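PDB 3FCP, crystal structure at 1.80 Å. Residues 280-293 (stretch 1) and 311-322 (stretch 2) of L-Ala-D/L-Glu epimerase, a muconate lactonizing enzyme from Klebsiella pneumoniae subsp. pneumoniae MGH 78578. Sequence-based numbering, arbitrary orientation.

Stretch 1 280-293: GPNSVLALARVAQA
Stretch 2 311-322: VASLHAWSTLPL

At the apolar centre of the contact, Leu 320 (chi1 m, chi2 t) points toward stretch 1 and sets its CD1 3.7 Å from Ala 288 CB and 4.0 Å from Leu 285 CD2. Ala 288 CB itself points toward stretch 2 and meets Leu 320 CD1. The CA-to-CB bond of Leu 285 (m, t) points sideways to stretch 2, but the end of the side chain comes nearer, with Leu 285 CD2 3.8 Å from Thr 319 OG1 and 4.5 Å from Ala 316 CB.

The helix that carries Leu 285 to Ala 293 and the helix that carries Val 311 to Ala 316 run in the same general direction, their axes 10.6 Å apart at closest approach and crossing at -38°. The backbones are nearest at the start of stretch 1, where the CA atoms of Pro 281 and Ala 316 lie 5.3 Å apart; they diverge to 8.0 Å between the CA atoms of Ala 288 and Leu 320 and 9.5 Å between those of Gln 292 and Pro 321. The contact buries 439 Å² over both sides.

Towards the N-terminal end, Ala 316 CB sits 4.2 Å from Val 284 CG1, 4.3 Å from Pro 281 CB and 3.6 Å from Pro 281 O; that carbonyl oxygen is buried without a polar partner. Pro 281 (phi/psi -59/-31, C-gamma exo) also places CG 4.1 Å from Ala 312 CB. Val 284 (chi1 p) brings CG1 within 3.8 Å of Trp 317 CZ3, oblique to the ring; the CA-to-CB bond of Trp 317 (m, chi2 167°) points away from stretch 1, yet its ring reaches back.

A type I turn runs from Trp 317 to Leu 320, closed by Leu 320 N to Trp 317 O at 3.1 Å. Thr 319 lies at -86/-2 in the turn, and the backbone is extended at Leu 320 (-124/155) and Pro 321 (-83/109). Thr 319 (chi1 p) donates from OG1 to Ala 316 O at 2.8 Å, satisfying its hydroxyl within its own stretch.

At the polar edge no direct hydrogen bond crosses. Arg 289 (m, m, t, chi4 -165°) lays one guanidinium face over Leu 320 CD2, which is 3.9 Å from Arg 289 NH1. The same NH1 donates to Gln 292 OE1 at 2.7 Å, linking two side chains about one helical turn apart. Gln 292 (m, t, chi3 -53°) in turn sets NE2 3.4 Å from Pro 321 CD. Water 1 makes the polar link: it accepts from Arg 289 NH2 at 3.0 Å and donates to Thr 319 O at 2.7 Å, joining helix to turn.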

ATOM      1  N   GLY A 280       3.297  34.639  -6.471  1.00 19.33           N
ATOM      2  CA  GLY A 280       2.770  35.852  -5.869  1.00 21.40           C
ATOM      3  C   GLY A 280       2.078  35.739  -4.524  1.00 20.89           C
ATOM      4  O   GLY A 280       1.803  34.638  -4.039  1.00 22.12           O
ATOM      5  N   PRO A 281       1.771  36.882  -3.899  1.00 20.28           N
ATOM      6  CA  PRO A 281       1.103  36.954  -2.592  1.00 19.94           C
ATOM      7  C   PRO A 281      -0.269  36.270  -2.544  1.00 20.49           C
ATOM      8  O   PRO A 281      -0.675  35.771  -1.504  1.00 18.58           O
ATOM      9  CB  PRO A 281       0.996  38.458  -2.336  1.00 19.58           C
ATOM     10  CG  PRO A 281       2.168  39.029  -3.108  1.00 21.22           C
ATOM     11  CD  PRO A 281       2.117  38.229  -4.390  1.00 20.08           C
ATOM     12  N   ASN A 282      -1.000  36.259  -3.656  1.00 22.47           N
ATOM     13  CA  ASN A 282      -2.305  35.593  -3.650  1.00 21.53           C
ATOM     14  C   ASN A 282      -2.157  34.116  -4.001  1.00 20.62           C
ATOM     15  O   ASN A 282      -2.751  33.244  -3.352  1.00 19.89           O
ATOM     16  CB  ASN A 282      -3.277  36.257  -4.637  1.00 20.99           C
ATOM     17  CG  ASN A 282      -4.682  35.665  -4.554  1.00 23.44           C
ATOM     18  OD1 ASN A 282      -5.269  35.278  -5.566  1.00 27.46           O
ATOM     19  ND2 ASN A 282      -5.227  35.598  -3.346  1.00 20.80           N
ATOM     20  N   SER A 283      -1.358  33.835  -5.025  1.00 22.09           N
ATOM     21  CA  SER A 283      -1.138  32.456  -5.464  1.00 22.04           C
ATOM     22  C   SER A 283      -0.582  31.563  -4.358  1.00 20.67           C
ATOM     23  O   SER A 283      -0.946  30.390  -4.255  1.00 20.20           O
ATOM     24  CB  SER A 283      -0.186  32.426  -6.663  1.00 22.69           C
ATOM     25  OG  SER A 283      -0.791  33.010  -7.803  1.00 23.49           O
ATOM     26  N   VAL A 284       0.291  32.111  -3.520  1.00 20.34           N
ATOM     27  CA  VAL A 284       0.874  31.312  -2.449  1.00 20.01           C
ATOM     28  C   VAL A 284      -0.169  30.869  -1.417  1.00 20.22           C
ATOM     29  O   VAL A 284       0.022  29.864  -0.729  1.00 17.40           O
ATOM     30  CB  VAL A 284       2.017  32.083  -1.725  1.00 21.86           C
ATOM     31  CG1 VAL A 284       1.441  33.193  -0.860  1.00 19.64           C
ATOM     32  CG2 VAL A 284       2.857  31.107  -0.890  1.00 20.06           C
ATOM     33  N   LEU A 285      -1.275  31.606  -1.318  1.00 19.82           N
ATOM     34  CA  LEU A 285      -2.329  31.270  -0.364  1.00 20.43           C
ATOM     35  C   LEU A 285      -3.009  29.930  -0.652  1.00 21.76           C
ATOM     36  O   LEU A 285      -3.498  29.275   0.274  1.00 19.23           O
ATOM     37  CB  LEU A 285      -3.381  32.388  -0.313  1.00 20.97           C
ATOM     38  CG  LEU A 285      -2.831  33.749   0.127  1.00 22.45           C
ATOM     39  CD1 LEU A 285      -3.940  34.795   0.100  1.00 25.19           C
ATOM     40  CD2 LEU A 285      -2.248  33.632   1.530  1.00 25.03           C
ATOM     41  N   ALA A 286      -3.043  29.517  -1.920  1.00 20.45           N
ATOM     42  CA  ALA A 286      -3.654  28.227  -2.258  1.00 22.40           C
ATOM     43  C   ALA A 286      -2.796  27.110  -1.650  1.00 22.24           C
ATOM     44  O   ALA A 286      -3.310  26.142  -1.090  1.00 21.21           O
ATOM     45  CB  ALA A 286      -3.747  28.055  -3.781  1.00 20.35           C
ATOM     46  N   LEU A 287      -1.481  27.258  -1.760  1.00 22.71           N
ATOM     47  CA  LEU A 287      -0.550  26.280  -1.205  1.00 21.51           C
ATOM     48  C   LEU A 287      -0.743  26.256   0.312  1.00 19.64           C
ATOM     49  O   LEU A 287      -0.765  25.193   0.937  1.00 19.06           O
ATOM     50  CB  LEU A 287       0.892  26.689  -1.518  1.00 21.40           C
ATOM     51  CG  LEU A 287       2.009  25.650  -1.646  1.00 26.10           C
ATOM     52  CD1 LEU A 287       3.306  26.300  -1.193  1.00 23.36           C
ATOM     53  CD2 LEU A 287       1.719  24.382  -0.850  1.00 22.88           C
ATOM     54  N   ALA A 288      -0.881  27.432   0.906  1.00 19.96           N
ATOM     55  CA  ALA A 288      -1.079  27.518   2.353  1.00 19.86           C
ATOM     56  C   ALA A 288      -2.336  26.757   2.792  1.00 20.32           C
ATOM     57  O   ALA A 288      -2.305  26.023   3.779  1.00 20.38           O
ATOM     58  CB  ALA A 288      -1.171  28.979   2.790  1.00 21.37           C
ATOM     59  N   ARG A 289      -3.438  26.924   2.063  1.00 19.98           N
ATOM     60  CA  ARG A 289      -4.680  26.237   2.421  1.00 21.27           C
ATOM     61  C   ARG A 289      -4.573  24.716   2.253  1.00 18.91           C
ATOM     62  O   ARG A 289      -5.166  23.962   3.020  1.00 18.80           O
ATOM     63  CB  ARG A 289      -5.854  26.779   1.596  1.00 23.17           C
ATOM     64  CG  ARG A 289      -6.169  28.261   1.828  1.00 24.92           C
ATOM     65  CD  ARG A 289      -6.422  28.592   3.301  1.00 28.44           C
ATOM     66  NE  ARG A 289      -6.807  29.994   3.486  1.00 33.35           N
ATOM     67  CZ  ARG A 289      -6.808  30.628   4.657  1.00 34.96           C
ATOM     68  NH1 ARG A 289      -6.439  29.992   5.761  1.00 37.12           N
ATOM     69  NH2 ARG A 289      -7.192  31.896   4.732  1.00 33.20           N
ATOM     70  N   VAL A 290      -3.835  24.274   1.242  1.00 20.72           N
ATOM     71  CA  VAL A 290      -3.630  22.846   1.012  1.00 19.66           C
ATOM     72  C   VAL A 290      -2.893  22.316   2.234  1.00 20.36           C
ATOM     73  O   VAL A 290      -3.270  21.299   2.820  1.00 20.90           O
ATOM     74  CB  VAL A 290      -2.758  22.595  -0.248  1.00 21.60           C
ATOM     75  CG1 VAL A 290      -2.258  21.138  -0.279  1.00 19.95           C
ATOM     76  CG2 VAL A 290      -3.568  22.909  -1.509  1.00 22.60           C
ATOM     77  N   ALA A 291      -1.843  23.025   2.623  1.00 19.66           N
ATOM     78  CA  ALA A 291      -1.051  22.620   3.778  1.00 19.61           C
ATOM     79  C   ALA A 291      -1.933  22.529   5.014  1.00 19.70           C
ATOM     80  O   ALA A 291      -1.880  21.539   5.745  1.00 18.79           O
ATOM     81  CB  ALA A 291       0.086  23.609   4.008  1.00 18.34           C
ATOM     82  N   GLN A 292      -2.754  23.552   5.243  1.00 19.56           N
ATOM     83  CA  GLN A 292      -3.633  23.544   6.408  1.00 20.99           C
ATOM     84  C   GLN A 292      -4.620  22.385   6.382  1.00 20.87           C
ATOM     85  O   GLN A 292      -4.868  21.746   7.403  1.00 20.05           O
ATOM     86  CB  GLN A 292      -4.398  24.855   6.509  1.00 23.14           C
ATOM     87  CG  GLN A 292      -3.519  26.058   6.755  1.00 28.36           C
ATOM     88  CD  GLN A 292      -4.332  27.313   6.938  1.00 30.28           C
ATOM     89  OE1 GLN A 292      -5.164  27.647   6.095  1.00 32.38           O
ATOM     90  NE2 GLN A 292      -4.104  28.016   8.043  1.00 28.87           N
ATOM     91  N   ALA A 293      -5.189  22.109   5.215  1.00 20.85           N
ATOM     92  CA  ALA A 293      -6.143  21.015   5.106  1.00 20.99           C
ATOM     93  C   ALA A 293      -5.476  19.677   5.417  1.00 20.70           C
ATOM     94  O   ALA A 293      -6.103  18.780   5.978  1.00 22.24           O
ATOM     95  CB  ALA A 293      -6.748  20.985   3.702  1.00 18.50           C
ATOM     96  N   VAL A 311       7.961  42.982   1.808  1.00 20.30           N
ATOM     97  CA  VAL A 311       6.676  43.423   2.355  1.00 20.16           C
ATOM     98  C   VAL A 311       5.523  42.716   1.630  1.00 19.90           C
ATOM     99  O   VAL A 311       4.499  42.401   2.235  1.00 20.04           O
ATOM    100  CB  VAL A 311       6.495  44.978   2.272  1.00 19.37           C
ATOM    101  CG1 VAL A 311       6.204  45.416   0.846  1.00 22.29           C
ATOM    102  CG2 VAL A 311       5.366  45.413   3.199  1.00 21.62           C
ATOM    103  N   ALA A 312       5.703  42.456   0.338  1.00 20.85           N
ATOM    104  CA  ALA A 312       4.681  41.756  -0.439  1.00 20.81           C
ATOM    105  C   ALA A 312       4.438  40.406   0.241  1.00 22.05           C
ATOM    106  O   ALA A 312       3.290  39.993   0.437  1.00 21.72           O
ATOM    107  CB  ALA A 312       5.161  41.546  -1.869  1.00 18.49           C
ATOM    108  N   SER A 313       5.525  39.727   0.610  1.00 21.45           N
ATOM    109  CA  SER A 313       5.425  38.435   1.283  1.00 21.49           C
ATOM    110  C   SER A 313       4.763  38.593   2.645  1.00 20.28           C
ATOM    111  O   SER A 313       3.902  37.799   3.012  1.00 20.39           O
ATOM    112  CB  SER A 313       6.808  37.814   1.483  1.00 21.39           C
ATOM    113  OG  SER A 313       7.512  37.729   0.265  1.00 21.16           O
ATOM    114  N   LEU A 314       5.173  39.612   3.399  1.00 23.26           N
ATOM    115  CA  LEU A 314       4.605  39.841   4.729  1.00 22.97           C
ATOM    116  C   LEU A 314       3.091  40.070   4.704  1.00 21.26           C
ATOM    117  O   LEU A 314       2.388  39.628   5.601  1.00 20.27           O
ATOM    118  CB  LEU A 314       5.275  41.031   5.437  1.00 24.95           C
ATOM    119  CG  LEU A 314       6.596  40.950   6.226  1.00 27.03           C
ATOM    120  CD1 LEU A 314       6.648  39.697   7.101  1.00 26.86           C
ATOM    121  CD2 LEU A 314       7.747  40.969   5.289  1.00 31.64           C
ATOM    122  N   HIS A 315       2.582  40.758   3.689  1.00 22.17           N
ATOM    123  CA  HIS A 315       1.139  40.986   3.622  1.00 22.09           C
ATOM    124  C   HIS A 315       0.403  39.647   3.554  1.00 21.41           C
ATOM    125  O   HIS A 315      -0.653  39.482   4.168  1.00 19.99           O
ATOM    126  CB  HIS A 315       0.785  41.851   2.414  1.00 20.53           C
ATOM    127  CG  HIS A 315       0.932  43.321   2.666  1.00 21.05           C
ATOM    128  ND1 HIS A 315       0.068  44.027   3.476  1.00 22.46           N
ATOM    129  CD2 HIS A 315       1.856  44.212   2.238  1.00 20.95           C
ATOM    130  CE1 HIS A 315       0.453  45.288   3.535  1.00 20.56           C
ATOM    131  NE2 HIS A 315       1.537  45.427   2.793  1.00 20.71           N
ATOM    132  N   ALA A 316       0.971  38.699   2.809  1.00 20.74           N
ATOM    133  CA  ALA A 316       0.396  37.363   2.678  1.00 22.29           C
ATOM    134  C   ALA A 316       0.565  36.583   3.984  1.00 21.73           C
ATOM    135  O   ALA A 316      -0.384  35.971   4.481  1.00 22.12           O
ATOM    136  CB  ALA A 316       1.066  36.611   1.521  1.00 21.37           C
ATOM    137  N   TRP A 317       1.771  36.618   4.549  1.00 23.26           N
ATOM    138  CA  TRP A 317       2.053  35.908   5.798  1.00 23.03           C
ATOM    139  C   TRP A 317       1.152  36.367   6.947  1.00 23.10           C
ATOM    140  O   TRP A 317       0.790  35.571   7.817  1.00 21.91           O
ATOM    141  CB  TRP A 317       3.516  36.109   6.222  1.00 22.71           C
ATOM    142  CG  TRP A 317       4.589  35.621   5.262  1.00 22.04           C
ATOM    143  CD1 TRP A 317       5.928  35.923   5.320  1.00 20.63           C
ATOM    144  CD2 TRP A 317       4.421  34.788   4.103  1.00 20.09           C
ATOM    145  NE1 TRP A 317       6.596  35.334   4.277  1.00 22.19           N
ATOM    146  CE2 TRP A 317       5.698  34.635   3.511  1.00 21.53           C
ATOM    147  CE3 TRP A 317       3.317  34.159   3.504  1.00 20.64           C
ATOM    148  CZ2 TRP A 317       5.902  33.881   2.345  1.00 21.23           C
ATOM    149  CZ3 TRP A 317       3.518  33.410   2.345  1.00 19.54           C
ATOM    150  CH2 TRP A 317       4.803  33.279   1.777  1.00 21.88           C
ATOM    151  N   SER A 318       0.790  37.648   6.944  1.00 23.40           N
ATOM    152  CA  SER A 318      -0.048  38.219   8.000  1.00 22.82           C
ATOM    153  C   SER A 318      -1.436  37.607   8.083  1.00 22.12           C
ATOM    154  O   SER A 318      -2.077  37.633   9.134  1.00 22.47           O
ATOM    155  CB  SER A 318      -0.202  39.733   7.805  1.00 23.15           C
ATOM    156  OG  SER A 318      -1.132  40.031   6.774  1.00 22.14           O
ATOM    157  N   THR A 319      -1.914  37.063   6.974  1.00 21.56           N
ATOM    158  CA  THR A 319      -3.248  36.481   6.961  1.00 21.73           C
ATOM    159  C   THR A 319      -3.266  35.030   7.424  1.00 23.58           C
ATOM    160  O   THR A 319      -4.337  34.431   7.523  1.00 23.35           O
ATOM    161  CB  THR A 319      -3.837  36.492   5.554  1.00 20.16           C
ATOM    162  OG1 THR A 319      -3.137  35.529   4.754  1.00 19.03           O
ATOM    163  CG2 THR A 319      -3.697  37.877   4.920  1.00 19.27           C
ATOM    164  N   LEU A 320      -2.097  34.473   7.732  1.00 22.69           N
ATOM    165  CA  LEU A 320      -2.015  33.061   8.113  1.00 23.54           C
ATOM    166  C   LEU A 320      -1.368  32.766   9.456  1.00 22.92           C
ATOM    167  O   LEU A 320      -0.558  33.544   9.946  1.00 24.13           O
ATOM    168  CB  LEU A 320      -1.208  32.297   7.054  1.00 21.73           C
ATOM    169  CG  LEU A 320      -1.615  32.414   5.587  1.00 22.98           C
ATOM    170  CD1 LEU A 320      -0.440  32.014   4.687  1.00 21.96           C
ATOM    171  CD2 LEU A 320      -2.834  31.541   5.343  1.00 21.80           C
ATOM    172  N   PRO A 321      -1.717  31.619  10.063  1.00 23.71           N
ATOM    173  CA  PRO A 321      -1.133  31.227  11.349  1.00 24.36           C
ATOM    174  C   PRO A 321       0.208  30.575  10.981  1.00 25.44           C
ATOM    175  O   PRO A 321       0.228  29.485  10.419  1.00 28.58           O
ATOM    176  CB  PRO A 321      -2.116  30.184  11.888  1.00 26.00           C
ATOM    177  CG  PRO A 321      -3.380  30.405  11.083  1.00 28.03           C
ATOM    178  CD  PRO A 321      -2.852  30.748   9.724  1.00 25.24           C
ATOM    179  N   LEU A 322       1.320  31.232  11.273  1.00 25.23           N
ATOM    180  CA  LEU A 322       2.615  30.661  10.923  1.00 25.40           C
ATOM    181  C   LEU A 322       3.320  30.104  12.156  1.00 26.65           C
ATOM    182  O   LEU A 322       3.977  30.840  12.896  1.00 27.39           O
ATOM    183  CB  LEU A 322       3.489  31.721  10.248  1.00 26.63           C
ATOM    184  CG  LEU A 322       2.898  32.375   8.988  1.00 26.80           C
ATOM    185  CD1 LEU A 322       3.934  33.286   8.365  1.00 27.07           C
ATOM    186  CD2 LEU A 322       2.478  31.312   7.984  1.00 26.01           C
TER
HETATM  187  O   HOH W   1      -6.305  32.534   7.513  1.00 29.41           O